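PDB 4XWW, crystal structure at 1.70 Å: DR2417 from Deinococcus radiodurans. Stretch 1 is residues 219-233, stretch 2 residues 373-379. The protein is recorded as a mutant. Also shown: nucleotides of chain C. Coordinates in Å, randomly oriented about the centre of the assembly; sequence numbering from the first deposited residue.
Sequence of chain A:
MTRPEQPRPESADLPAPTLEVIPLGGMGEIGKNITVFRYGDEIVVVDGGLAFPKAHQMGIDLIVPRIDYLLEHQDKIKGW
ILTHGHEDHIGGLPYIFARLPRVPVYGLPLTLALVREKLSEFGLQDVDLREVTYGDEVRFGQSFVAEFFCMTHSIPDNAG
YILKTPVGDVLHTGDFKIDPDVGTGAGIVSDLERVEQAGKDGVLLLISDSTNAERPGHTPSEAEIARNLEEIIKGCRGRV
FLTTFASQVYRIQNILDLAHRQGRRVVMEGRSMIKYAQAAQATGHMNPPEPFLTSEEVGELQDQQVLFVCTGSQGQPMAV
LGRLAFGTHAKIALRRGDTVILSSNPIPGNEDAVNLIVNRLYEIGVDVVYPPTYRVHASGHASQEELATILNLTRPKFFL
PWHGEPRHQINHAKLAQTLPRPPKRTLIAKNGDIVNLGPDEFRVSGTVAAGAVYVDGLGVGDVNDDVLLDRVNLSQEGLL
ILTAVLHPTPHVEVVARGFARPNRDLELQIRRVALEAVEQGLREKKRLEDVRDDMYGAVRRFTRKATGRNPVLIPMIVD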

# COMPACT_ATOMS: atom_id res chain seq x y z
N THR A 219 3.18 -2.06 -24.45
CA THR A 219 2.99 -3.13 -23.47
C THR A 219 3.49 -4.43 -24.09
O THR A 219 3.28 -4.66 -25.27
CB THR A 219 1.51 -3.25 -23.04
OG1 THR A 219 1.09 -2.03 -22.42
CG2 THR A 219 1.28 -4.41 -22.07
N PRO A 220 4.19 -5.27 -23.30
CA PRO A 220 4.68 -6.52 -23.91
C PRO A 220 3.57 -7.46 -24.34
O PRO A 220 2.48 -7.40 -23.79
CB PRO A 220 5.50 -7.17 -22.76
CG PRO A 220 5.81 -6.05 -21.84
CD PRO A 220 4.68 -5.09 -21.92
N SER A 221 3.88 -8.30 -25.33
CA SER A 221 2.95 -9.29 -25.87
C SER A 221 2.81 -10.53 -24.99
O SER A 221 3.80 -10.99 -24.40
CB SER A 221 3.43 -9.72 -27.25
OG SER A 221 2.63 -10.74 -27.78
N GLU A 222 1.61 -11.12 -24.95
CA GLU A 222 1.45 -12.40 -24.26
C GLU A 222 2.32 -13.50 -24.89
O GLU A 222 2.71 -14.45 -24.21
CB GLU A 222 0.00 -12.85 -24.21
CG GLU A 222 -0.85 -12.04 -23.24
CD GLU A 222 -0.46 -12.22 -21.78
OE1 GLU A 222 -0.01 -13.32 -21.39
OE2 GLU A 222 -0.62 -11.25 -21.00
N ALA A 223 2.67 -13.36 -26.17
CA ALA A 223 3.50 -14.39 -26.77
C ALA A 223 4.91 -14.35 -26.17
O ALA A 223 5.53 -15.39 -25.97
CB ALA A 223 3.53 -14.25 -28.30
N GLU A 224 5.40 -13.15 -25.86
CA GLU A 224 6.71 -13.02 -25.24
C GLU A 224 6.69 -13.55 -23.81
O GLU A 224 7.61 -14.25 -23.38
CB GLU A 224 7.18 -11.56 -25.22
CG GLU A 224 8.60 -11.43 -24.71
CD GLU A 224 8.92 -10.07 -24.14
OE1 GLU A 224 8.29 -9.08 -24.56
OE2 GLU A 224 9.82 -10.00 -23.27
N ILE A 225 5.64 -13.22 -23.06
CA ILE A 225 5.51 -13.74 -21.70
C ILE A 225 5.45 -15.27 -21.72
O ILE A 225 6.06 -15.91 -20.88
CB ILE A 225 4.24 -13.18 -20.99
CG1 ILE A 225 4.23 -11.65 -21.00
CG2 ILE A 225 4.12 -13.76 -19.56
CD1 ILE A 225 5.51 -10.99 -20.48
N ALA A 226 4.73 -15.86 -22.67
CA ALA A 226 4.66 -17.32 -22.78
C ALA A 226 6.04 -17.93 -23.05
O ALA A 226 6.41 -18.95 -22.45
CB ALA A 226 3.66 -17.73 -23.88
N ARG A 227 6.79 -17.31 -23.95
CA ARG A 227 8.16 -17.76 -24.23
C ARG A 227 9.02 -17.69 -22.97
O ARG A 227 9.79 -18.62 -22.66
CB ARG A 227 8.80 -16.91 -25.34
CG ARG A 227 8.31 -17.25 -26.74
CD ARG A 227 9.21 -16.62 -27.79
NE ARG A 227 9.16 -15.17 -27.75
CZ ARG A 227 8.24 -14.45 -28.39
NH1 ARG A 227 7.31 -15.06 -29.12
NH2 ARG A 227 8.25 -13.13 -28.30
N ASN A 228 8.90 -16.59 -22.24
CA ASN A 228 9.66 -16.42 -21.01
C ASN A 228 9.31 -17.46 -19.95
O ASN A 228 10.20 -18.01 -19.27
CB ASN A 228 9.46 -15.00 -20.46
CG ASN A 228 10.08 -13.94 -21.35
OD1 ASN A 228 10.79 -14.26 -22.30
ND2 ASN A 228 9.84 -12.67 -21.02
N LEU A 229 8.01 -17.72 -19.80
CA LEU A 229 7.54 -18.72 -18.85
C LEU A 229 8.05 -20.10 -19.24
O LEU A 229 8.47 -20.85 -18.37
CB LEU A 229 6.01 -18.71 -18.73
CG LEU A 229 5.46 -17.54 -17.91
CD1 LEU A 229 3.93 -17.45 -18.07
CD2 LEU A 229 5.87 -17.65 -16.41
N GLU A 230 8.02 -20.43 -20.53
CA GLU A 230 8.48 -21.75 -20.92
C GLU A 230 9.97 -21.93 -20.63
O GLU A 230 10.40 -23.00 -20.18
CB GLU A 230 8.19 -22.02 -22.41
CG GLU A 230 8.56 -23.46 -22.82
CD GLU A 230 7.88 -23.91 -24.10
OE1 GLU A 230 7.50 -23.04 -24.91
OE2 GLU A 230 7.70 -25.13 -24.28
N GLU A 231 10.76 -20.87 -20.83
CA GLU A 231 12.19 -20.95 -20.58
C GLU A 231 12.46 -21.19 -19.09
O GLU A 231 13.27 -22.04 -18.73
CB GLU A 231 12.89 -19.67 -21.06
CG GLU A 231 14.43 -19.69 -20.92
CD GLU A 231 15.09 -18.44 -21.50
OE1 GLU A 231 14.64 -17.32 -21.17
OE2 GLU A 231 16.05 -18.57 -22.29
N ILE A 232 11.76 -20.45 -18.22
CA ILE A 232 11.89 -20.64 -16.79
C ILE A 232 11.45 -22.05 -16.36
O ILE A 232 12.18 -22.75 -15.66
CB ILE A 232 11.07 -19.56 -16.05
CG1 ILE A 232 11.72 -18.19 -16.29
CG2 ILE A 232 10.98 -19.89 -14.55
CD1 ILE A 232 10.81 -17.03 -15.99
N ILE A 233 10.27 -22.46 -16.79
CA ILE A 233 9.69 -23.72 -16.33
C ILE A 233 10.51 -24.91 -16.82
O ILE A 233 10.74 -25.86 -16.06
CB ILE A 233 8.20 -23.79 -16.74
CG1 ILE A 233 7.45 -22.75 -15.89
CG2 ILE A 233 7.62 -25.21 -16.58
CD1 ILE A 233 6.02 -22.47 -16.30
N THR A 373 12.33 -8.84 -12.03
CA THR A 373 13.47 -9.73 -12.17
C THR A 373 13.28 -10.69 -13.35
O THR A 373 14.18 -10.91 -14.15
CB THR A 373 13.66 -10.54 -10.88
OG1 THR A 373 13.62 -9.66 -9.75
CG2 THR A 373 14.99 -11.28 -10.91
N TYR A 374 12.09 -11.25 -13.41
CA TYR A 374 11.69 -12.12 -14.51
C TYR A 374 10.48 -11.51 -15.22
O TYR A 374 9.53 -11.09 -14.56
CB TYR A 374 11.36 -13.51 -14.01
CG TYR A 374 12.50 -14.21 -13.32
CD1 TYR A 374 12.74 -14.03 -11.96
CD2 TYR A 374 13.34 -15.06 -14.02
CE1 TYR A 374 13.76 -14.68 -11.31
CE2 TYR A 374 14.39 -15.71 -13.38
CZ TYR A 374 14.59 -15.51 -12.03
OH TYR A 374 15.62 -16.16 -11.39
N ARG A 375 10.52 -11.44 -16.55
CA ARG A 375 9.41 -10.80 -17.25
C ARG A 375 8.32 -11.83 -17.48
O ARG A 375 8.25 -12.45 -18.54
CB ARG A 375 9.84 -10.19 -18.59
CG ARG A 375 8.73 -9.30 -19.16
CD ARG A 375 8.99 -8.77 -20.56
NE ARG A 375 10.24 -8.02 -20.65
CZ ARG A 375 10.36 -6.73 -20.37
NH1 ARG A 375 11.55 -6.14 -20.48
NH2 ARG A 375 9.31 -6.02 -19.99
N VAL A 376 7.51 -12.03 -16.45
CA VAL A 376 6.52 -13.09 -16.48
C VAL A 376 5.09 -12.53 -16.39
O VAL A 376 4.15 -13.26 -16.11
CB VAL A 376 6.76 -14.12 -15.35
CG1 VAL A 376 8.05 -14.89 -15.62
CG2 VAL A 376 6.83 -13.43 -13.98
N HIS A 377 4.95 -11.24 -16.66
CA HIS A 377 3.62 -10.64 -16.75
C HIS A 377 3.58 -9.52 -17.77
O HIS A 377 4.53 -8.73 -17.86
CB HIS A 377 3.19 -10.08 -15.39
CG HIS A 377 1.84 -9.44 -15.40
ND1 HIS A 377 0.67 -10.15 -15.56
CD2 HIS A 377 1.48 -8.15 -15.26
CE1 HIS A 377 -0.35 -9.32 -15.53
NE2 HIS A 377 0.11 -8.10 -15.34
N ALA A 378 2.48 -9.45 -18.53
CA ALA A 378 2.17 -8.32 -19.39
C ALA A 378 0.84 -7.75 -18.99
O ALA A 378 -0.14 -8.47 -18.85
CB ALA A 378 2.15 -8.75 -20.86
N SER A 379 0.78 -6.43 -18.85
CA SER A 379 -0.46 -5.71 -18.57
C SER A 379 -1.54 -5.98 -19.64
O SER A 379 -1.22 -6.21 -20.81
CB SER A 379 -0.18 -4.20 -18.49
OG SER A 379 -1.38 -3.45 -18.34
P U C 2 -2.51 -5.03 -15.45
OP1 U C 2 -3.32 -6.07 -16.12
OP2 U C 2 -1.98 -3.89 -16.24
O5' U C 2 -3.34 -4.39 -14.25
C5' U C 2 -4.04 -5.21 -13.30
C4' U C 2 -5.33 -4.55 -12.89
O4' U C 2 -5.05 -3.42 -12.01
C3' U C 2 -6.19 -3.99 -14.03
O3' U C 2 -7.55 -4.26 -13.75
C2' U C 2 -5.96 -2.48 -13.92
O2' U C 2 -7.03 -1.72 -14.44
C1' U C 2 -5.83 -2.32 -12.41
N1 U C 2 -5.15 -1.08 -11.99
C2 U C 2 -5.68 -0.40 -10.92
O2 U C 2 -6.67 -0.78 -10.31
N3 U C 2 -5.01 0.75 -10.58
C4 U C 2 -3.89 1.27 -11.19
O4 U C 2 -3.40 2.32 -10.76
C5 U C 2 -3.40 0.50 -12.29
C6 U C 2 -4.04 -0.62 -12.65
O3' U C 1 -1.27 -5.74 -14.72
O HOH W 1 -1.55 -8.95 -21.70

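How does an extended segment without regular secondary structure pack against a helix? Residues 373-379 run along one side of the helix that begins at Glu 222, and side chains spaced three or four apart, Ile 225, Asn 228, Leu 229 and Ile 232, meet them. Ile 225 points toward the segment with both chi angles in m. That conformation sets its CG1 3.6 Å from Ala 378 CB, while its CD1 lies 3.6 Å from His 377 O and its CG2 3.5 Å from Val 376 O. The side chain thus lies along the segment's backbone, touching residues from Arg 375 to Ala 378. Ala 378, whose CB points toward the helix, also packs against the residues just before the helix: its CB is 3.2 Å from Pro 220 O and 4.2 Å from Pro 220 CB.

What holds Arg 375 against the helix? Its backbone is fixed by Asn 228, whose ND2 donates to Arg 375 O at 3.0 Å with a nearly straight angle of 166°. Asn 228 has chi1 in m and chi2 of -8°, and this rotamer brings the amide nitrogen to the carbonyl. The same ND2 makes a weak hydrogen bond, 3.5 Å long, to Glu 224 OE2, one helical turn earlier. Glu 224 is extended, with chi1 and chi2 both in t, and its OE2 forms a salt bridge with Arg 375 NE at 3.3 Å. The arginine is extended through chi1 and chi2 as well, then bends at chi3 (m), so its guanidinium reaches Pro 220, where NH2 lies 4.0 Å from CG. Although its CB points sideways, Arg 375 has more area covered by the other stretch than any other residue here.

How is the far end of the contact closed? Ile 232 and Leu 229 share the rotamer m, t, and both reach Val 376 CG1: Ile 232 CD1 stands 3.5 Å from it and Leu 229 CD2 3.6 Å. The CB of Leu 229 points sideways, but the end of its side chain comes nearer to the segment. Ile 232 CD1 also lies 3.8 Å from Tyr 374 CD2, approaching the ring obliquely, so this one methyl touches two residues of the segment. These contacts are apolar and rest on close packing.

What happens where the helix starts and the RNA lies near? The CB of Ser 221 points away from the segment, and chi1 is in t; OG accepts from Ala 223 N at 3.1 Å, a capping bond. Glu 222 curls back through chi1 and chi2 in m, carrying its OE2 to within 3.7 Å of Ala 378 CB. A water lies 2.6 Å from Glu 222 OE2 and 2.9 Å from Ser 379 O, close enough to link the two, though it has more acceptors in reach than protons. His 377 instead points away from the helix, with chi1 at 180°, and its NE2 is hydrogen-bonded to O3' of U1 at 2.8 Å.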